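Local coordinates for thiamine pyrophosphokinase (Saccharomyces cerevisiae, PDB 1IG0), which transfers a pyrophosphate group from ATP to thiamine, making thiamine diphosphate and AMP, and works as a homodimer, at residues 28-33 / 226-231; 46-51 / 76-81; 57-60 / 64-67; 91-96 / 131-136; 125-130 / 218-223. All coordinates share one frame; numbering follows the deposited sequence.

Contact 1 (28-33 / 226-231)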
# COMPACT_ATOMS: atom_id res chain seq x y z
N LYS B 28 5.00 -17.23 13.71
CA LYS B 28 6.45 -17.24 13.81
C LYS B 28 7.12 -17.91 12.61
O LYS B 28 8.22 -17.53 12.21
CB LYS B 28 6.90 -17.96 15.08
CG LYS B 28 6.69 -17.14 16.35
CD LYS B 28 7.05 -17.95 17.58
CE LYS B 28 6.89 -17.11 18.84
NZ LYS B 28 6.97 -17.95 20.06
N GLU B 29 6.44 -18.89 12.03
CA GLU B 29 6.98 -19.62 10.89
C GLU B 29 7.13 -18.75 9.65
O GLU B 29 7.84 -19.11 8.71
CB GLU B 29 6.09 -20.83 10.58
CG GLU B 29 5.75 -21.64 11.83
CD GLU B 29 5.00 -22.92 11.52
OE1 GLU B 29 4.00 -22.86 10.77
OE2 GLU B 29 5.40 -23.98 12.04
N LEU B 30 6.46 -17.60 9.64
CA LEU B 30 6.55 -16.67 8.52
C LEU B 30 7.94 -16.04 8.50
O LEU B 30 8.45 -15.65 7.45
CB LEU B 30 5.50 -15.57 8.64
CG LEU B 30 4.02 -15.96 8.52
CD1 LEU B 30 3.15 -14.77 8.89
CD2 LEU B 30 3.72 -16.42 7.10
N ILE B 31 8.55 -15.96 9.69
CA ILE B 31 9.87 -15.36 9.84
C ILE B 31 10.95 -16.41 10.08
O ILE B 31 12.07 -16.29 9.58
CB ILE B 31 9.88 -14.38 11.04
CG1 ILE B 31 8.83 -13.30 10.82
CG2 ILE B 31 11.27 -13.76 11.19
CD1 ILE B 31 8.62 -12.40 12.03
N HIS B 32 10.61 -17.45 10.84
CA HIS B 32 11.55 -18.52 11.14
C HIS B 32 11.20 -19.78 10.35
O HIS B 32 10.34 -20.56 10.76
CB HIS B 32 11.53 -18.80 12.66
CG HIS B 32 12.57 -19.78 13.12
ND1 HIS B 32 13.03 -19.81 14.41
CD2 HIS B 32 13.21 -20.78 12.47
CE1 HIS B 32 13.92 -20.78 14.54
NE2 HIS B 32 14.04 -21.39 13.38
N PRO B 33 11.85 -19.97 9.20
CA PRO B 33 11.63 -21.12 8.31
C PRO B 33 11.75 -22.46 9.04
O PRO B 33 12.50 -22.58 10.01
CB PRO B 33 12.71 -20.96 7.25
CG PRO B 33 12.90 -19.47 7.19
CD PRO B 33 12.90 -19.10 8.65
N LEU B 226 3.37 -7.60 8.86
CA LEU B 226 3.74 -8.87 8.28
C LEU B 226 2.56 -8.98 7.31
O LEU B 226 1.41 -8.88 7.73
CB LEU B 226 3.69 -10.01 9.30
CG LEU B 226 4.88 -10.18 10.24
CD1 LEU B 226 4.63 -11.36 11.17
CD2 LEU B 226 6.14 -10.41 9.42
N ILE B 227 2.85 -9.12 6.03
CA ILE B 227 1.78 -9.19 5.04
C ILE B 227 1.93 -10.49 4.28
O ILE B 227 2.98 -10.78 3.71
CB ILE B 227 1.87 -8.00 4.07
CG1 ILE B 227 1.90 -6.69 4.86
CG2 ILE B 227 0.69 -8.01 3.10
CD1 ILE B 227 2.22 -5.46 4.03
N PHE B 228 0.86 -11.29 4.27
CA PHE B 228 0.89 -12.57 3.60
C PHE B 228 -0.49 -13.00 3.12
O PHE B 228 -1.49 -12.36 3.43
CB PHE B 228 1.48 -13.63 4.54
CG PHE B 228 0.76 -13.72 5.86
CD1 PHE B 228 -0.18 -14.71 6.08
CD2 PHE B 228 1.03 -12.81 6.87
CE1 PHE B 228 -0.86 -14.79 7.30
CE2 PHE B 228 0.36 -12.88 8.09
CZ PHE B 228 -0.58 -13.87 8.31
N LEU B 229 -0.54 -14.10 2.37
CA LEU B 229 -1.80 -14.58 1.84
C LEU B 229 -2.44 -15.67 2.68
O LEU B 229 -1.76 -16.56 3.20
CB LEU B 229 -1.61 -15.08 0.40
CG LEU B 229 -2.87 -15.47 -0.38
CD1 LEU B 229 -2.65 -15.21 -1.86
CD2 LEU B 229 -3.21 -16.93 -0.13
N ILE B 230 -3.76 -15.58 2.81
CA ILE B 230 -4.56 -16.55 3.55
C ILE B 230 -5.36 -17.36 2.54
O ILE B 230 -6.19 -16.82 1.81
CB ILE B 230 -5.53 -15.83 4.52
CG1 ILE B 230 -4.74 -15.23 5.69
CG2 ILE B 230 -6.60 -16.79 5.01
CD1 ILE B 230 -4.00 -16.25 6.53
N LYS B 231 -5.11 -18.67 2.49
CA LYS B 231 -5.82 -19.54 1.56
C LYS B 231 -7.30 -19.64 1.93
O LYS B 231 -7.67 -19.60 3.10
CB LYS B 231 -5.19 -20.93 1.55
CG LYS B 231 -3.78 -20.99 0.96
CD LYS B 231 -3.76 -21.32 -0.54
CE LYS B 231 -3.82 -20.08 -1.43
NZ LYS B 231 -3.85 -20.44 -2.89
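Leu226, the first residue of its strand segment to meet the loop 28-33, turns its side chain to the loop, where CD2 packs on Ile31 CD1 at 4.1 Å. The two side chains cross at about a right angle, and Leu226 CD1 lies at a looser 4.4 Å from Leu30 CD1. Ile227 points the other way, as expected in a strand, and packs on Phe196 of the second subunit. Phe228 returns to the loop side. Its CG sits between the backbone N and the carbonyl carbon (chi1 55°), which presents one ring face to Leu30. There Leu30 CD1 makes a CH-pi contact, 3.7 Å from the Phe228 centroid and displaced toward the CD2-CE2 rim; Phe228 CE2 itself is 3.5 Å from Leu30 CD1. An alanine here is likely to leave Leu30 CD1 without the ring face it rests on and open a gap between loop and strand. No hydrogen bond crosses this apolar seam. Strand 225-230 runs between 216-221 and 304-310 in the large mixed sheet, and the loop lies across it: Leu30 also touches Cys219 of strand 216-221, while Ile31 reaches Met221 of that strand and Ile58 of helix 52-61.

Contact 2 (46-51 / 76-81)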
# COMPACT_ATOMS: atom_id res chain seq x y z
N GLN B 46 14.46 -0.51 -1.69
CA GLN B 46 13.87 0.50 -0.82
C GLN B 46 14.81 0.61 0.38
O GLN B 46 15.46 -0.36 0.76
CB GLN B 46 12.47 0.08 -0.34
CG GLN B 46 11.82 1.08 0.61
CD GLN B 46 10.38 0.74 0.95
OE1 GLN B 46 9.77 1.38 1.80
NE2 GLN B 46 9.83 -0.26 0.27
N LYS B 47 14.89 1.80 0.96
CA LYS B 47 15.76 2.01 2.10
C LYS B 47 15.44 1.02 3.21
O LYS B 47 14.27 0.85 3.58
CB LYS B 47 15.61 3.44 2.63
CG LYS B 47 16.55 3.79 3.78
CD LYS B 47 16.33 5.22 4.25
CE LYS B 47 17.28 5.58 5.39
NZ LYS B 47 18.70 5.52 4.97
N ILE B 48 16.46 0.36 3.73
CA ILE B 48 16.28 -0.61 4.80
C ILE B 48 16.20 0.15 6.12
O ILE B 48 17.03 1.02 6.39
CB ILE B 48 17.46 -1.61 4.85
CG1 ILE B 48 17.56 -2.35 3.52
CG2 ILE B 48 17.26 -2.60 5.99
CD1 ILE B 48 18.75 -3.29 3.42
N ASP B 49 15.21 -0.18 6.94
CA ASP B 49 15.03 0.50 8.22
C ASP B 49 14.87 -0.46 9.40
O ASP B 49 14.83 -0.04 10.55
CB ASP B 49 13.80 1.42 8.16
CG ASP B 49 12.54 0.67 7.78
OD1 ASP B 49 12.23 -0.35 8.44
OD2 ASP B 49 11.85 1.11 6.83
N ILE B 50 14.79 -1.75 9.10
CA ILE B 50 14.64 -2.77 10.12
C ILE B 50 15.76 -2.69 11.16
O ILE B 50 16.90 -2.39 10.83
CB ILE B 50 14.65 -4.19 9.49
CG1 ILE B 50 14.33 -5.24 10.55
CG2 ILE B 50 16.02 -4.47 8.88
CD1 ILE B 50 14.27 -6.66 10.01
N PRO B 51 15.44 -2.95 12.44
CA PRO B 51 16.45 -2.90 13.50
C PRO B 51 17.57 -3.90 13.21
O PRO B 51 17.31 -4.99 12.69
CB PRO B 51 15.66 -3.26 14.75
CG PRO B 51 14.32 -2.65 14.46
CD PRO B 51 14.09 -3.06 13.02
N TYR B 76 24.27 -2.16 0.97
CA TYR B 76 25.60 -1.58 1.09
C TYR B 76 25.60 -0.41 2.08
O TYR B 76 26.43 -0.35 2.98
CB TYR B 76 26.08 -1.09 -0.28
CG TYR B 76 27.49 -0.55 -0.29
CD1 TYR B 76 28.59 -1.41 -0.26
CD2 TYR B 76 27.73 0.82 -0.33
CE1 TYR B 76 29.89 -0.92 -0.28
CE2 TYR B 76 29.03 1.33 -0.34
CZ TYR B 76 30.10 0.45 -0.32
OH TYR B 76 31.38 0.95 -0.33
N ASP B 77 24.66 0.51 1.89
CA ASP B 77 24.56 1.68 2.77
C ASP B 77 24.04 1.31 4.15
O ASP B 77 24.50 1.84 5.16
CB ASP B 77 23.64 2.74 2.15
CG ASP B 77 24.17 3.27 0.84
OD1 ASP B 77 25.40 3.44 0.71
OD2 ASP B 77 23.35 3.55 -0.07
N TYR B 78 23.07 0.40 4.20
CA TYR B 78 22.49 -0.03 5.47
C TYR B 78 23.60 -0.40 6.45
O TYR B 78 23.48 -0.15 7.65
CB TYR B 78 21.57 -1.24 5.25
CG TYR B 78 20.97 -1.79 6.52
CD1 TYR B 78 20.13 -1.01 7.32
CD2 TYR B 78 21.23 -3.10 6.93
CE1 TYR B 78 19.57 -1.52 8.49
CE2 TYR B 78 20.67 -3.62 8.10
CZ TYR B 78 19.84 -2.82 8.87
OH TYR B 78 19.28 -3.33 10.03
N LEU B 79 24.67 -0.98 5.93
CA LEU B 79 25.79 -1.39 6.77
C LEU B 79 26.98 -0.46 6.61
O LEU B 79 28.14 -0.89 6.66
CB LEU B 79 26.18 -2.84 6.44
CG LEU B 79 25.01 -3.83 6.58
CD1 LEU B 79 25.47 -5.24 6.26
CD2 LEU B 79 24.46 -3.76 8.00
N ASP B 80 26.69 0.82 6.43
CA ASP B 80 27.70 1.86 6.25
C ASP B 80 28.88 1.75 7.20
O ASP B 80 30.03 1.91 6.81
CB ASP B 80 27.10 3.25 6.51
CG ASP B 80 26.39 3.82 5.30
OD1 ASP B 80 26.96 3.75 4.19
OD2 ASP B 80 25.28 4.37 5.47
N ASP B 81 28.57 1.47 8.46
CA ASP B 81 29.57 1.45 9.51
C ASP B 81 30.64 0.33 9.59
O ASP B 81 31.80 0.53 9.19
CB ASP B 81 28.82 1.64 10.83
CG ASP B 81 27.86 2.79 10.77
OD1 ASP B 81 28.20 3.77 10.05
OD2 ASP B 81 26.81 2.73 11.44
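Tyr78 lies in the last turn of helix 71-78 and reaches across to Ile48 and Ile50, in the loop that leads from strand 38-43 into helix 52-61 of a beta-alpha-beta unit. With CG anti to the backbone N (chi1 178°), the side chain extends straight toward this connection. Tyr78 CB meets the end of the isoleucine chain, Ile48 CD1, at 3.9 Å. Farther out, CG and CD1 pass beneath the branch point of Ile48, and Tyr78 CD1 comes within 3.5 Å of Ile48 CG2. Over one face of the ring, Ile48 CG2 makes a CH-pi contact, 3.6 Å from the Tyr78 centroid. Toward the phenol end, Tyr78 CZ stays under Ile48 CG2 while coming to 3.6 Å from Ile50 O, and Ile50 CG2 is 3.6 Å from Tyr78 OH. Thus a methyl holds the ring from above while the hydroxyl is anchored beyond its edge. Outside the two segments, Phe55 meets the tyrosine ring edge-to-face and Arg52 makes a cation-pi contact with it. At the tip, Tyr78 OH donates a 2.7 Å hydrogen bond to Ile50 O, approaching with a C=O...O angle of 145° and tilted 35° from the carbonyl plane.

Contact 3 (57-60 / 64-67)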
# COMPACT_ATOMS: atom_id res chain seq x y z
N LYS B 57 19.39 -11.64 12.91
CA LYS B 57 18.67 -12.88 13.19
C LYS B 57 17.95 -13.44 11.97
O LYS B 57 18.06 -14.63 11.66
CB LYS B 57 17.66 -12.65 14.32
CG LYS B 57 16.95 -13.91 14.77
CD LYS B 57 17.95 -14.97 15.21
CE LYS B 57 17.25 -16.22 15.70
NZ LYS B 57 18.23 -17.26 16.12
N ILE B 58 17.20 -12.59 11.28
CA ILE B 58 16.46 -13.00 10.09
C ILE B 58 17.43 -13.47 9.01
O ILE B 58 17.13 -14.38 8.24
CB ILE B 58 15.59 -11.85 9.56
CG1 ILE B 58 14.43 -11.60 10.53
CG2 ILE B 58 15.07 -12.19 8.17
CD1 ILE B 58 13.58 -10.41 10.18
N TRP B 59 18.59 -12.83 8.95
CA TRP B 59 19.60 -13.21 7.96
C TRP B 59 20.11 -14.61 8.28
O TRP B 59 20.24 -15.45 7.40
CB TRP B 59 20.75 -12.20 7.98
CG TRP B 59 21.81 -12.46 6.95
CD1 TRP B 59 22.78 -13.43 7.00
CD2 TRP B 59 22.02 -11.75 5.73
NE1 TRP B 59 23.57 -13.36 5.87
CE2 TRP B 59 23.12 -12.34 5.07
CE3 TRP B 59 21.37 -10.67 5.11
CZ2 TRP B 59 23.60 -11.88 3.84
CZ3 TRP B 59 21.85 -10.21 3.88
CH2 TRP B 59 22.95 -10.83 3.26
N LYS B 60 20.39 -14.85 9.56
CA LYS B 60 20.89 -16.15 10.00
C LYS B 60 19.83 -17.24 9.84
O LYS B 60 20.16 -18.40 9.61
CB LYS B 60 21.34 -16.07 11.46
CG LYS B 60 22.05 -17.31 11.97
CD LYS B 60 22.55 -17.13 13.40
CE LYS B 60 23.38 -18.32 13.86
NZ LYS B 60 22.60 -19.59 13.83
N LEU B 64 19.33 -18.58 1.47
CA LEU B 64 19.69 -17.72 0.35
C LEU B 64 19.30 -16.26 0.58
O LEU B 64 18.26 -15.97 1.18
CB LEU B 64 19.03 -18.23 -0.93
CG LEU B 64 19.41 -17.53 -2.24
CD1 LEU B 64 20.83 -17.91 -2.62
CD2 LEU B 64 18.46 -17.94 -3.35
N LYS B 65 20.14 -15.35 0.10
CA LYS B 65 19.87 -13.92 0.20
C LYS B 65 19.99 -13.32 -1.19
O LYS B 65 21.02 -13.44 -1.84
CB LYS B 65 20.86 -13.22 1.14
CG LYS B 65 20.72 -13.59 2.61
CD LYS B 65 21.43 -14.90 2.93
CE LYS B 65 21.30 -15.24 4.40
NZ LYS B 65 22.12 -16.44 4.74
N VAL B 66 18.92 -12.67 -1.64
CA VAL B 66 18.91 -12.07 -2.96
C VAL B 66 18.60 -10.58 -2.92
O VAL B 66 17.71 -10.14 -2.19
CB VAL B 66 17.86 -12.77 -3.87
CG1 VAL B 66 17.79 -12.08 -5.22
CG2 VAL B 66 18.22 -14.24 -4.04
N CYS B 67 19.34 -9.82 -3.71
CA CYS B 67 19.15 -8.38 -3.81
C CYS B 67 18.58 -8.04 -5.18
O CYS B 67 19.12 -8.46 -6.20
CB CYS B 67 20.47 -7.63 -3.62
SG CYS B 67 21.01 -7.47 -1.91
O HOH W 1 24.82 -15.98 4.35
O HOH W 2 22.48 -17.69 7.25
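Lys65 lays its aliphatic chain over one face of the Trp59 indole, and these two residues carry the contact between helix 52-61 and the strand that follows it. The lysine leaves the strand with CG anti to its carbonyl carbon (chi1 -69°), which puts Lys65 CG above the six-membered ring, 3.6 Å from Trp59 CZ2. A bend at chi2 (82°) then sends CD and CE along the indole, and beyond it the chain is extended. Lys65 CE makes a CH-pi contact 3.4 Å from the centroid of the Trp59 five-membered ring, and also lies 3.2 Å from the backbone Trp59 O. The tryptophan has CG anti to its backbone N (chi1 -177°), which swings the indole from the helix toward the strand. Helix 52-61 connects strand 38-43 to strand 64-68 as a beta-alpha-beta unit; Tyr89 adds an edge-to-face contact to the indole.

The ammonium group lies off-centre, with Lys65 NZ 4.0 Å from the centroid of the Trp59 five-membered ring in a cation-pi interaction. Its strongest polar partner is His62 O; Asp63 O and two waters are the others, so four acceptors share three N-H groups. One water also accepts from Trp59 NE1, and the other is placed to donate to Trp59 O, among competing acceptors. The methylenes thus gain an aromatic surface while the charge remains solvated by carbonyls and water, with the pi face probably a secondary source of stabilisation.

Contact 4 (91-96 / 131-136)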
# COMPACT_ATOMS: atom_id res chain seq x y z
N PRO B 91 25.23 -10.71 -0.11
CA PRO B 91 24.10 -11.42 -0.70
C PRO B 91 24.62 -12.51 -1.65
O PRO B 91 25.75 -12.42 -2.14
CB PRO B 91 23.35 -10.32 -1.45
CG PRO B 91 24.47 -9.45 -1.92
CD PRO B 91 25.37 -9.37 -0.70
N ASN B 92 23.81 -13.54 -1.89
CA ASN B 92 24.23 -14.60 -2.79
C ASN B 92 24.10 -14.15 -4.23
O ASN B 92 24.96 -14.44 -5.06
CB ASN B 92 23.41 -15.87 -2.56
CG ASN B 92 23.59 -16.46 -1.18
OD1 ASN B 92 22.84 -16.14 -0.25
ND2 ASN B 92 24.61 -17.30 -1.02
N TYR B 93 23.02 -13.43 -4.53
CA TYR B 93 22.79 -12.93 -5.88
C TYR B 93 22.33 -11.48 -5.91
O TYR B 93 21.76 -10.97 -4.94
CB TYR B 93 21.69 -13.73 -6.60
CG TYR B 93 21.93 -15.20 -6.80
CD1 TYR B 93 21.43 -16.13 -5.88
CD2 TYR B 93 22.58 -15.68 -7.93
CE1 TYR B 93 21.57 -17.50 -6.10
CE2 TYR B 93 22.73 -17.04 -8.16
CZ TYR B 93 22.22 -17.95 -7.24
OH TYR B 93 22.34 -19.30 -7.48
N ILE B 94 22.57 -10.83 -7.04
CA ILE B 94 22.14 -9.47 -7.31
C ILE B 94 21.64 -9.60 -8.75
O ILE B 94 22.40 -10.01 -9.63
CB ILE B 94 23.29 -8.45 -7.28
CG1 ILE B 94 23.82 -8.29 -5.86
CG2 ILE B 94 22.79 -7.11 -7.80
CD1 ILE B 94 24.94 -7.26 -5.73
N ILE B 95 20.37 -9.30 -8.98
CA ILE B 95 19.82 -9.43 -10.32
C ILE B 95 18.92 -8.26 -10.70
O ILE B 95 18.20 -7.71 -9.86
CB ILE B 95 19.04 -10.76 -10.44
CG1 ILE B 95 18.63 -11.00 -11.89
CG2 ILE B 95 17.83 -10.74 -9.52
CD1 ILE B 95 18.08 -12.39 -12.15
N GLY B 96 18.97 -7.89 -11.97
CA GLY B 96 18.18 -6.78 -12.48
C GLY B 96 18.90 -6.18 -13.67
O GLY B 96 19.89 -6.74 -14.13
N VAL B 131 12.27 -13.98 -8.07
CA VAL B 131 11.61 -15.25 -7.75
C VAL B 131 11.92 -16.33 -8.78
O VAL B 131 12.03 -17.51 -8.43
CB VAL B 131 10.08 -15.08 -7.60
CG1 VAL B 131 9.77 -14.23 -6.37
CG2 VAL B 131 9.50 -14.45 -8.85
N ASN B 132 12.06 -15.95 -10.04
CA ASN B 132 12.39 -16.93 -11.07
C ASN B 132 13.79 -17.45 -10.75
O ASN B 132 14.04 -18.66 -10.82
CB ASN B 132 12.41 -16.28 -12.47
CG ASN B 132 11.02 -16.13 -13.06
OD1 ASN B 132 10.86 -15.67 -14.19
ND2 ASN B 132 10.00 -16.52 -12.30
N LEU B 133 14.68 -16.53 -10.41
CA LEU B 133 16.06 -16.87 -10.06
C LEU B 133 16.10 -17.77 -8.83
O LEU B 133 16.81 -18.78 -8.81
CB LEU B 133 16.85 -15.60 -9.77
CG LEU B 133 18.21 -15.77 -9.09
CD1 LEU B 133 19.15 -16.54 -10.01
CD2 LEU B 133 18.79 -14.40 -8.75
N ILE B 134 15.33 -17.40 -7.81
CA ILE B 134 15.28 -18.17 -6.57
C ILE B 134 14.83 -19.61 -6.82
O ILE B 134 15.43 -20.54 -6.29
CB ILE B 134 14.33 -17.50 -5.55
CG1 ILE B 134 14.94 -16.16 -5.11
CG2 ILE B 134 14.11 -18.41 -4.36
CD1 ILE B 134 14.00 -15.29 -4.30
N SER B 135 13.79 -19.78 -7.63
CA SER B 135 13.30 -21.12 -7.92
C SER B 135 14.36 -21.92 -8.67
O SER B 135 14.59 -23.10 -8.38
CB SER B 135 12.02 -21.05 -8.75
OG SER B 135 11.44 -22.34 -8.87
N LEU B 136 15.01 -21.29 -9.65
CA LEU B 136 16.05 -21.96 -10.42
C LEU B 136 17.18 -22.39 -9.49
O LEU B 136 17.69 -23.51 -9.58
CB LEU B 136 16.60 -21.02 -11.49
CG LEU B 136 15.75 -20.82 -12.75
CD1 LEU B 136 16.34 -19.71 -13.61
CD2 LEU B 136 15.68 -22.13 -13.53
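Leu133 has the largest share of the buried surface and fits its two methyls against Tyr93 and Ile95, neighbours on the same side of strand 93-96. With CG anti to the backbone N (chi1 167°), the leucine extends from its helix toward the sheet and its branches divide the work. CD2 enters between the two strand residues: Tyr93 CB lies 3.7 Å from Leu133 CD2, and Ile95 CG2 lies 3.9 Å from that same methyl. Leu133 CD1 instead sits over one face of the Tyr93 ring, 4.2 Å from its centroid in a CH-pi contact shifted toward the CD2-CE2 rim. Ile95 runs alongside the leucine in the opposite direction, and its CD1 approaches Leu133 CB at 4.2 Å. The contact is entirely apolar; the phenol of Tyr93 is hydrogen-bonded to His137 ND1, one turn farther along the helix. Phe143 of helix 141-148 touches both Tyr93 and Leu133, while Ile117 from the adjoining strand 115-118 packs on all three residues. Such packing of a helix's apolar side on a parallel sheet is characteristic of an alpha-beta-alpha sandwich, here in the catalytic domain of thiamine pyrophosphokinase.

Contact 5 (125-130 / 218-223). With VIB (3-(4-amino-2-methyl-pyrimidin-5-ylmethyl)-5-(2-hydroxy-ethyl)-4-methyl-thiazol-3-ium), chain D.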
# COMPACT_ATOMS: atom_id res chain seq x y z
N THR B 125 9.19 -7.33 -13.75
CA THR B 125 9.71 -6.55 -12.64
C THR B 125 10.95 -7.22 -12.07
O THR B 125 11.23 -8.38 -12.38
CB THR B 125 8.67 -6.44 -11.52
OG1 THR B 125 8.36 -7.75 -11.04
CG2 THR B 125 7.39 -5.77 -12.04
N ASP B 126 11.70 -6.49 -11.26
CA ASP B 126 12.89 -7.07 -10.65
C ASP B 126 12.43 -8.17 -9.71
O ASP B 126 13.13 -9.16 -9.50
CB ASP B 126 13.67 -6.01 -9.86
CG ASP B 126 14.36 -5.01 -10.76
OD1 ASP B 126 14.93 -5.42 -11.79
OD2 ASP B 126 14.35 -3.81 -10.42
N PHE B 127 11.23 -8.01 -9.15
CA PHE B 127 10.67 -9.00 -8.24
C PHE B 127 10.51 -10.33 -8.97
O PHE B 127 10.94 -11.37 -8.48
CB PHE B 127 9.31 -8.52 -7.71
CG PHE B 127 8.91 -9.15 -6.40
CD1 PHE B 127 8.53 -8.35 -5.32
CD2 PHE B 127 8.91 -10.53 -6.24
CE1 PHE B 127 8.16 -8.93 -4.11
CE2 PHE B 127 8.54 -11.11 -5.03
CZ PHE B 127 8.17 -10.31 -3.96
N THR B 128 9.89 -10.29 -10.14
CA THR B 128 9.69 -11.50 -10.93
C THR B 128 11.03 -12.10 -11.33
O THR B 128 11.19 -13.32 -11.35
CB THR B 128 8.86 -11.22 -12.20
OG1 THR B 128 7.54 -10.80 -11.82
CG2 THR B 128 8.75 -12.48 -13.05
N LYS B 129 12.00 -11.24 -11.65
CA LYS B 129 13.33 -11.71 -12.02
C LYS B 129 13.94 -12.46 -10.83
O LYS B 129 14.61 -13.49 -11.00
CB LYS B 129 14.22 -10.53 -12.40
CG LYS B 129 13.83 -9.81 -13.68
CD LYS B 129 14.79 -8.66 -13.98
CE LYS B 129 14.51 -8.03 -15.33
NZ LYS B 129 13.17 -7.39 -15.42
N CYS B 130 13.69 -11.95 -9.63
CA CYS B 130 14.22 -12.55 -8.42
C CYS B 130 13.60 -13.90 -8.08
O CYS B 130 14.32 -14.87 -7.84
CB CYS B 130 14.04 -11.60 -7.23
SG CYS B 130 15.13 -10.16 -7.26
N LEU B 218 5.47 -16.78 0.50
CA LEU B 218 5.89 -15.39 0.61
C LEU B 218 5.24 -14.58 1.72
O LEU B 218 4.04 -14.67 1.97
CB LEU B 218 5.66 -14.68 -0.73
CG LEU B 218 5.84 -13.16 -0.78
CD1 LEU B 218 7.28 -12.78 -0.47
CD2 LEU B 218 5.44 -12.66 -2.17
N CYS B 219 6.06 -13.77 2.39
CA CYS B 219 5.59 -12.91 3.46
C CYS B 219 6.42 -11.64 3.47
O CYS B 219 7.65 -11.69 3.37
CB CYS B 219 5.70 -13.59 4.82
SG CYS B 219 5.11 -12.59 6.21
N TYR B 220 5.76 -10.49 3.58
CA TYR B 220 6.46 -9.22 3.62
C TYR B 220 6.60 -8.76 5.05
O TYR B 220 5.68 -8.90 5.85
CB TYR B 220 5.70 -8.14 2.84
CG TYR B 220 5.62 -8.39 1.35
CD1 TYR B 220 4.53 -9.05 0.79
CD2 TYR B 220 6.66 -8.00 0.51
CE1 TYR B 220 4.47 -9.31 -0.57
CE2 TYR B 220 6.61 -8.25 -0.86
CZ TYR B 220 5.51 -8.91 -1.39
OH TYR B 220 5.47 -9.17 -2.74
N MET B 221 7.77 -8.23 5.37
CA MET B 221 8.02 -7.69 6.69
C MET B 221 8.33 -6.22 6.48
O MET B 221 9.29 -5.88 5.79
CB MET B 221 9.21 -8.38 7.37
CG MET B 221 9.54 -7.76 8.71
SD MET B 221 10.91 -8.56 9.56
CE MET B 221 10.08 -9.89 10.36
N THR B 222 7.51 -5.36 7.07
CA THR B 222 7.70 -3.93 6.93
C THR B 222 7.93 -3.38 8.33
O THR B 222 7.94 -4.13 9.30
CB THR B 222 6.44 -3.27 6.32
OG1 THR B 222 5.43 -3.11 7.32
CG2 THR B 222 5.89 -4.14 5.20
N PRO B 223 8.13 -2.06 8.45
CA PRO B 223 8.36 -1.48 9.78
C PRO B 223 7.17 -1.65 10.71
O PRO B 223 7.31 -1.48 11.93
CB PRO B 223 8.65 -0.01 9.48
CG PRO B 223 9.23 -0.05 8.10
CD PRO B 223 8.35 -1.04 7.40
CM2 VIB D . 1.48 -2.66 -19.90
N4A VIB D . 6.39 -3.26 -20.14
CM4 VIB D . 9.53 -0.62 -16.97
O1 VIB D . 9.60 -3.22 -12.85
C7 VIB D . 10.38 -2.25 -13.55
C6 VIB D . 10.61 -2.72 -15.01
C2 VIB D . 7.11 -3.27 -16.63
S1 VIB D . 8.12 -4.18 -15.48
C5 VIB D . 9.26 -2.80 -15.72
C4 VIB D . 8.77 -1.89 -16.59
N3 VIB D . 7.61 -2.19 -17.05
C7A VIB D . 6.86 -1.34 -18.02
C4A VIB D . 5.28 -2.63 -19.55
N3A VIB D . 3.99 -2.94 -20.00
C2A VIB D . 2.87 -2.32 -19.42
N1A VIB D . 3.05 -1.38 -18.40
C6A VIB D . 4.34 -1.06 -17.94
C5A VIB D . 5.47 -1.68 -18.52
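Tyr220 brings its hydroxyl up to the Phe127 ring, OH only 3.0 Å from Phe127 CE1, a notably short approach for a carbon and a hydroxyl oxygen. The contact joins the start of helix 126-139 to strand 216-221 in the alpha-beta-alpha catalytic region. Coming from opposite directions, the side chains place Phe127 CE1 near the plane of the tyrosine ring, at its edge; Tyr220 CE2 in turn lies in the plane of the phenylalanine ring. Phe127 CG is anti to its backbone N (chi1 -157°), carrying the ring from the helix toward the strand. Beside it, Leu218 CD2 packs on Phe127 CZ at 4.0 Å. The buried phenol is satisfied by a hydrogen bond to Ser202 O of helix 196-212. A leucine in place of Tyr220 would probably leave Ser202 O without this partner and remove the in-plane edge against which Phe127 ends.

The same helix start borders bound thiamine. Thr125 is one of the pocket residues, and its CA lies 3.3 Å from the ligand hydroxyl O1. The thiazolium sulfur, VIB S1, is 3.9 Å from Thr125 CG2. Ser286 of the second subunit packs on Thr125, placing this pocket at the dimer interface. Thr125 is also the N-cap: its OG1 accepts from Thr128 N at 3.1 Å, with a nearly straight N-H...O angle of 165°.

In the fold
Contacts 1, 3, 4 and 5 all reach the large mixed sheet, whereas contact 2 joins the loop after strand 38-43 to the end of helix 71-78. Contacts 4 and 5 share helix 126-139, their centres 11 Å apart, and Ile95 CG2 packs on Cys130 SG at 3.6 Å. Contact 3 adjoins contact 4 through neighbouring strands, with Lys65 O 2.8 Å from Asn92 N. Between neighbouring strands 216-221 and 225-230, Ile227 O and Tyr220 N, 2.8 Å apart and probably hydrogen-bonded, tie contact 1 to contact 5. Ile58 of contact 3 touches Ile31, Ile50 and Met221, connecting contacts 1, 2 and 5. Thiamine is reached directly by contact 5; the Ile95 side chain of contact 4 is about 12 Å from it.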